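Local atomic coordinates of polyketide synthase/nonribosomal peptide synthetase hybrid RzxB (Pseudomonas fluorescens, PDB entry 5IL6), a protein that probably dehydrates beta-hydroxyacyl intermediates through its dehydratase domain during polyketide chain assembly on the rhizoxin synthase. Residues P106-Y118 and L124-E136. Residues are numbered along the deposited sequence; the frame is centred on the assembly and turned at random.
Sequences PAAGDYRIGIYAY and LQLHCQARASTAE
Ile115 and the pair His127 and Cys128 form a classic beta bulge in the antiparallel hairpin of strands 110-118 and 124-135. One carbonyl accepts two amides there: His127 N lies 2.7 Å from Ile115 O, in the carbonyl plane, and Cys128 N reaches the same oxygen at 3.1 Å, tilted from that plane. Ile115 N answers with a bond to Cys128 O. Regular ladder rungs flank the bulge, Tyr111 with Ala132 and Ile113 with Ala130 on one side, Ala117 with Gln125 on the other.

Waters finish the open end of the hairpin. One donates to both Asp110 OD1 and Ala132 O; another donates to Gly109 O and accepts from Thr134 N. Asp110 is also gripped side-on by Arg112, whose NE meets OD1 almost straight (173°), while NH2 of Arg112 forms a salt bridge to Asp110 OD2 at 3.0 Å. The CD of Arg112 rests 3.8 Å from Arg131 CB, and the two arginine side chains lie side by side, pointing the same way, Arg131 going on to a salt bridge with Asp82.

Packing differs between the faces. On the face that also carries Arg112, the Tyr116 ring is set between its backbone N and carbonyl carbon (chi1 58°), and Leu124 CD1 sits over one ring face in a CH-pi contact, 3.8 Å from the centroid. Tyr118 CE1 touches Leu124 CB at 3.6 Å. On the other face, Ile113 CD1 meets Ala132 CB at 3.7 Å and Ile115 packs on Cys128; Ile60, Met56 and Leu64 of helix 53-67 cover this layer, as expected of a hotdog fold, whose sheet wraps a central helix. The chemistry thus sets an apolar patch of Ile113, Ile115, Cys128, Ala130 and Ala132 toward helix 53-67 and leaves the other face mixed, with arginines, tyrosines and leucines, while the Ile115 carbonyl, accepting two amides, accommodates the extra residue without losing backbone pairing.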
loop_
_atom_site.group_PDB
_atom_site.type_symbol
_atom_site.label_atom_id
_atom_site.label_comp_id
_atom_site.label_asym_id
_atom_site.label_seq_id
_atom_site.Cartn_x
_atom_site.Cartn_y
_atom_site.Cartn_z
ATOM N N PRO A 106 6.076 -20.577 10.814
ATOM C CA PRO A 106 5.594 -21.881 11.300
ATOM C C PRO A 106 6.074 -23.049 10.458
ATOM O O PRO A 106 6.163 -24.174 10.967
ATOM C CB PRO A 106 4.064 -21.744 11.253
ATOM C CG PRO A 106 3.774 -20.299 11.051
ATOM C CD PRO A 106 4.982 -19.654 10.470
ATOM N N ALA A 107 6.378 -22.821 9.182
ATOM C CA ALA A 107 6.934 -23.852 8.319
ATOM C C ALA A 107 7.958 -23.215 7.391
ATOM O O ALA A 107 7.920 -22.011 7.126
ATOM C CB ALA A 107 5.843 -24.561 7.506
ATOM N N ALA A 108 8.867 -24.046 6.883
ATOM C CA ALA A 108 9.955 -23.555 6.046
ATOM C C ALA A 108 9.416 -22.699 4.906
ATOM O O ALA A 108 8.553 -23.132 4.137
ATOM C CB ALA A 108 10.759 -24.731 5.491
ATOM N N GLY A 109 9.929 -21.473 4.808
ATOM C CA GLY A 109 9.530 -20.560 3.754
ATOM C C GLY A 109 8.120 -20.029 3.859
ATOM O O GLY A 109 7.669 -19.331 2.944
ATOM N N ASP A 110 7.406 -20.330 4.940
ATOM C CA ASP A 110 6.027 -19.887 5.137
ATOM C C ASP A 110 6.013 -18.921 6.318
ATOM O O ASP A 110 6.059 -19.340 7.478
ATOM C CB ASP A 110 5.108 -21.083 5.369
ATOM C CG ASP A 110 3.717 -20.677 5.819
ATOM O OD1 ASP A 110 3.293 -19.543 5.514
ATOM O OD2 ASP A 110 3.046 -21.502 6.476
ATOM N N TYR A 111 5.939 -17.627 6.019
ATOM C CA TYR A 111 6.040 -16.578 7.024
ATOM C C TYR A 111 4.669 -16.005 7.361
ATOM O O TYR A 111 3.799 -15.881 6.493
ATOM C CB TYR A 111 6.964 -15.463 6.536
ATOM C CG TYR A 111 8.260 -15.985 5.958
ATOM C CD1 TYR A 111 9.258 -16.491 6.786
ATOM C CD2 TYR A 111 8.479 -15.993 4.586
ATOM C CE1 TYR A 111 10.441 -16.977 6.263
ATOM C CE2 TYR A 111 9.659 -16.478 4.052
ATOM C CZ TYR A 111 10.637 -16.972 4.894
ATOM O OH TYR A 111 11.813 -17.458 4.365
ATOM N N ARG A 112 4.488 -15.653 8.633
ATOM C CA ARG A 112 3.263 -15.045 9.138
ATOM C C ARG A 112 3.611 -13.717 9.791
ATOM O O ARG A 112 4.572 -13.635 10.564
ATOM C CB ARG A 112 2.567 -15.971 10.142
ATOM C CG ARG A 112 2.297 -17.359 9.596
ATOM C CD ARG A 112 1.292 -17.322 8.454
ATOM N NE ARG A 112 1.174 -18.621 7.795
ATOM C CZ ARG A 112 0.268 -19.551 8.082
ATOM N NH1 ARG A 112 -0.644 -19.346 9.025
ATOM N NH2 ARG A 112 0.270 -20.694 7.410
ATOM N N ILE A 113 2.829 -12.683 9.486
ATOM C CA ILE A 113 3.082 -11.338 9.984
ATOM C C ILE A 113 1.840 -10.800 10.680
ATOM O O ILE A 113 0.714 -10.991 10.207
ATOM C CB ILE A 113 3.507 -10.383 8.851
ATOM C CG1 ILE A 113 4.783 -10.894 8.184
ATOM C CG2 ILE A 113 3.701 -8.969 9.393
ATOM C CD1 ILE A 113 4.525 -11.697 6.929
ATOM N N GLY A 114 2.056 -10.116 11.789
ATOM C CA GLY A 114 1.016 -9.313 12.410
ATOM C C GLY A 114 1.570 -7.964 12.805
ATOM O O GLY A 114 2.686 -7.862 13.311
ATOM N N ILE A 115 0.781 -6.922 12.556
ATOM C CA ILE A 115 1.133 -5.550 12.910
ATOM C C ILE A 115 0.102 -5.055 13.910
ATOM O O ILE A 115 -1.104 -5.131 13.650
ATOM C CB ILE A 115 1.180 -4.635 11.672
ATOM C CG1 ILE A 115 2.222 -5.146 10.673
ATOM C CG2 ILE A 115 1.483 -3.190 12.080
ATOM C CD1 ILE A 115 2.248 -4.391 9.354
ATOM N N TYR A 116 0.569 -4.541 15.048
ATOM C CA TYR A 116 -0.342 -4.205 16.132
ATOM C C TYR A 116 0.226 -3.069 16.972
ATOM O O TYR A 116 1.401 -2.709 16.871
ATOM C CB TYR A 116 -0.616 -5.429 17.008
ATOM C CG TYR A 116 0.638 -6.013 17.599
ATOM C CD1 TYR A 116 1.149 -5.530 18.794
ATOM C CD2 TYR A 116 1.321 -7.036 16.958
ATOM C CE1 TYR A 116 2.299 -6.053 19.342
ATOM C CE2 TYR A 116 2.478 -7.568 17.497
ATOM C CZ TYR A 116 2.961 -7.069 18.691
ATOM O OH TYR A 116 4.106 -7.577 19.252
ATOM N N ALA A 117 -0.642 -2.521 17.821
ATOM C CA ALA A 117 -0.309 -1.427 18.722
ATOM C C ALA A 117 -1.232 -1.519 19.926
ATOM O O ALA A 117 -2.240 -2.230 19.901
ATOM C CB ALA A 117 -0.454 -0.062 18.039
ATOM N N TYR A 118 -0.876 -0.810 20.994
ATOM C CA TYR A 118 -1.634 -0.875 22.235
ATOM C C TYR A 118 -2.516 0.361 22.386
ATOM O O TYR A 118 -2.110 1.472 22.040
ATOM C CB TYR A 118 -0.686 -0.995 23.426
ATOM C CG TYR A 118 -0.015 -2.346 23.490
ATOM C CD1 TYR A 118 -0.665 -3.444 24.033
ATOM C CD2 TYR A 118 1.262 -2.526 22.980
ATOM C CE1 TYR A 118 -0.055 -4.682 24.079
ATOM C CE2 TYR A 118 1.880 -3.756 23.021
ATOM C CZ TYR A 118 1.219 -4.832 23.571
ATOM O OH TYR A 118 1.834 -6.061 23.613
ATOM N N LEU A 124 -3.946 -5.012 23.306
ATOM C CA LEU A 124 -3.275 -5.090 22.017
ATOM C C LEU A 124 -4.307 -5.031 20.899
ATOM O O LEU A 124 -5.311 -5.750 20.927
ATOM C CB LEU A 124 -2.453 -6.377 21.930
ATOM C CG LEU A 124 -1.701 -6.681 20.629
ATOM C CD1 LEU A 124 -0.530 -7.605 20.929
ATOM C CD2 LEU A 124 -2.599 -7.322 19.573
ATOM N N GLN A 125 -4.060 -4.172 19.912
ATOM C CA GLN A 125 -4.949 -4.007 18.769
ATOM C C GLN A 125 -4.229 -4.481 17.514
ATOM O O GLN A 125 -3.154 -3.968 17.184
ATOM C CB GLN A 125 -5.375 -2.546 18.610
ATOM C CG GLN A 125 -6.009 -1.928 19.846
ATOM C CD GLN A 125 -7.479 -2.268 19.982
ATOM O OE1 GLN A 125 -7.888 -2.936 20.930
ATOM N NE2 GLN A 125 -8.283 -1.799 19.034
ATOM N N LEU A 126 -4.827 -5.437 16.809
ATOM C CA LEU A 126 -4.258 -5.924 15.559
ATOM C C LEU A 126 -4.678 -4.989 14.431
ATOM O O LEU A 126 -5.874 -4.773 14.208
ATOM C CB LEU A 126 -4.714 -7.356 15.287
ATOM C CG LEU A 126 -4.165 -8.022 14.021
ATOM C CD1 LEU A 126 -2.664 -8.234 14.129
ATOM C CD2 LEU A 126 -4.872 -9.343 13.760
ATOM N N HIS A 127 -3.697 -4.435 13.722
ATOM C CA HIS A 127 -3.960 -3.495 12.640
ATOM C C HIS A 127 -3.822 -4.115 11.260
ATOM O O HIS A 127 -4.525 -3.699 10.334
ATOM C CB HIS A 127 -3.014 -2.293 12.743
ATOM C CG HIS A 127 -3.331 -1.372 13.879
ATOM N ND1 HIS A 127 -4.363 -0.460 13.830
ATOM C CD2 HIS A 127 -2.754 -1.224 15.095
ATOM C CE1 HIS A 127 -4.407 0.213 14.967
ATOM N NE2 HIS A 127 -3.443 -0.232 15.752
ATOM N N CYS A 128 -2.940 -5.096 11.101
ATOM C CA CYS A 128 -2.713 -5.719 9.807
ATOM C C CYS A 128 -2.187 -7.127 10.031
ATOM O O CYS A 128 -1.413 -7.370 10.959
ATOM C CB CYS A 128 -1.724 -4.908 8.958
ATOM S SG CYS A 128 -1.438 -5.577 7.293
ATOM N N GLN A 129 -2.621 -8.045 9.175
ATOM C CA GLN A 129 -2.243 -9.445 9.259
ATOM C C GLN A 129 -2.055 -9.967 7.845
ATOM O O GLN A 129 -2.823 -9.619 6.946
ATOM C CB GLN A 129 -3.314 -10.251 10.006
ATOM C CG GLN A 129 -3.110 -11.756 10.025
ATOM C CD GLN A 129 -4.382 -12.494 10.385
ATOM O OE1 GLN A 129 -4.478 -13.113 11.446
ATOM N NE2 GLN A 129 -5.373 -12.428 9.502
ATOM N N ALA A 130 -1.021 -10.778 7.643
ATOM C CA ALA A 130 -0.758 -11.334 6.324
ATOM C C ALA A 130 0.190 -12.514 6.466
ATOM O O ALA A 130 0.739 -12.776 7.539
ATOM C CB ALA A 130 -0.171 -10.280 5.380
ATOM N N ARG A 131 0.381 -13.217 5.354
ATOM C CA ARG A 131 1.392 -14.254 5.233
ATOM C C ARG A 131 2.269 -13.920 4.036
ATOM O O ARG A 131 1.830 -13.246 3.099
ATOM C CB ARG A 131 0.768 -15.654 5.076
ATOM C CG ARG A 131 0.308 -15.974 3.664
ATOM C CD ARG A 131 -0.361 -17.329 3.567
ATOM N NE ARG A 131 -0.353 -17.796 2.180
ATOM C CZ ARG A 131 -1.432 -17.950 1.415
ATOM N NH1 ARG A 131 -2.646 -17.692 1.886
ATOM N NH2 ARG A 131 -1.299 -18.378 0.166
ATOM N N ALA A 132 3.521 -14.369 4.082
ATOM C CA ALA A 132 4.480 -14.021 3.048
ATOM C C ALA A 132 5.301 -15.243 2.663
ATOM O O ALA A 132 5.282 -16.281 3.332
ATOM C CB ALA A 132 5.396 -12.880 3.505
ATOM N N SER A 133 6.029 -15.099 1.562
ATOM C CA SER A 133 6.903 -16.143 1.035
ATOM C C SER A 133 7.816 -15.492 0.003
ATOM O O SER A 133 7.730 -14.288 -0.259
ATOM C CB SER A 133 6.095 -17.290 0.427
ATOM O OG SER A 133 5.321 -16.835 -0.670
ATOM N N THR A 134 8.700 -16.299 -0.578
ATOM C CA THR A 134 9.512 -15.886 -1.714
ATOM C C THR A 134 9.250 -16.847 -2.865
ATOM O O THR A 134 9.052 -18.045 -2.646
ATOM C CB THR A 134 11.006 -15.879 -1.370
ATOM O OG1 THR A 134 11.413 -17.193 -0.977
ATOM C CG2 THR A 134 11.289 -14.915 -0.222
ATOM N N ALA A 135 9.238 -16.323 -4.090
ATOM C CA ALA A 135 8.935 -17.155 -5.244
ATOM C C ALA A 135 9.578 -16.589 -6.501
ATOM O O ALA A 135 9.833 -15.386 -6.600
ATOM C CB ALA A 135 7.423 -17.266 -5.463
ATOM N N GLU A 136 9.846 -17.477 -7.458
ATOM C CA GLU A 136 10.068 -17.038 -8.829
ATOM C C GLU A 136 8.728 -16.579 -9.391
ATOM O O GLU A 136 7.748 -17.329 -9.346
ATOM C CB GLU A 136 10.631 -18.180 -9.680
ATOM C CG GLU A 136 11.845 -18.899 -9.116
ATOM C CD GLU A 136 12.134 -20.198 -9.854
ATOM O OE1 GLU A 136 11.583 -21.249 -9.454
ATOM O OE2 GLU A 136 12.892 -20.168 -10.850
HETATM O O HOH W 1 9.279 -18.601 0.504
HETATM O O HOH W 2 3.302 -18.136 3.382
HETATM O O HOH W 3 11.851 -18.164 1.718
#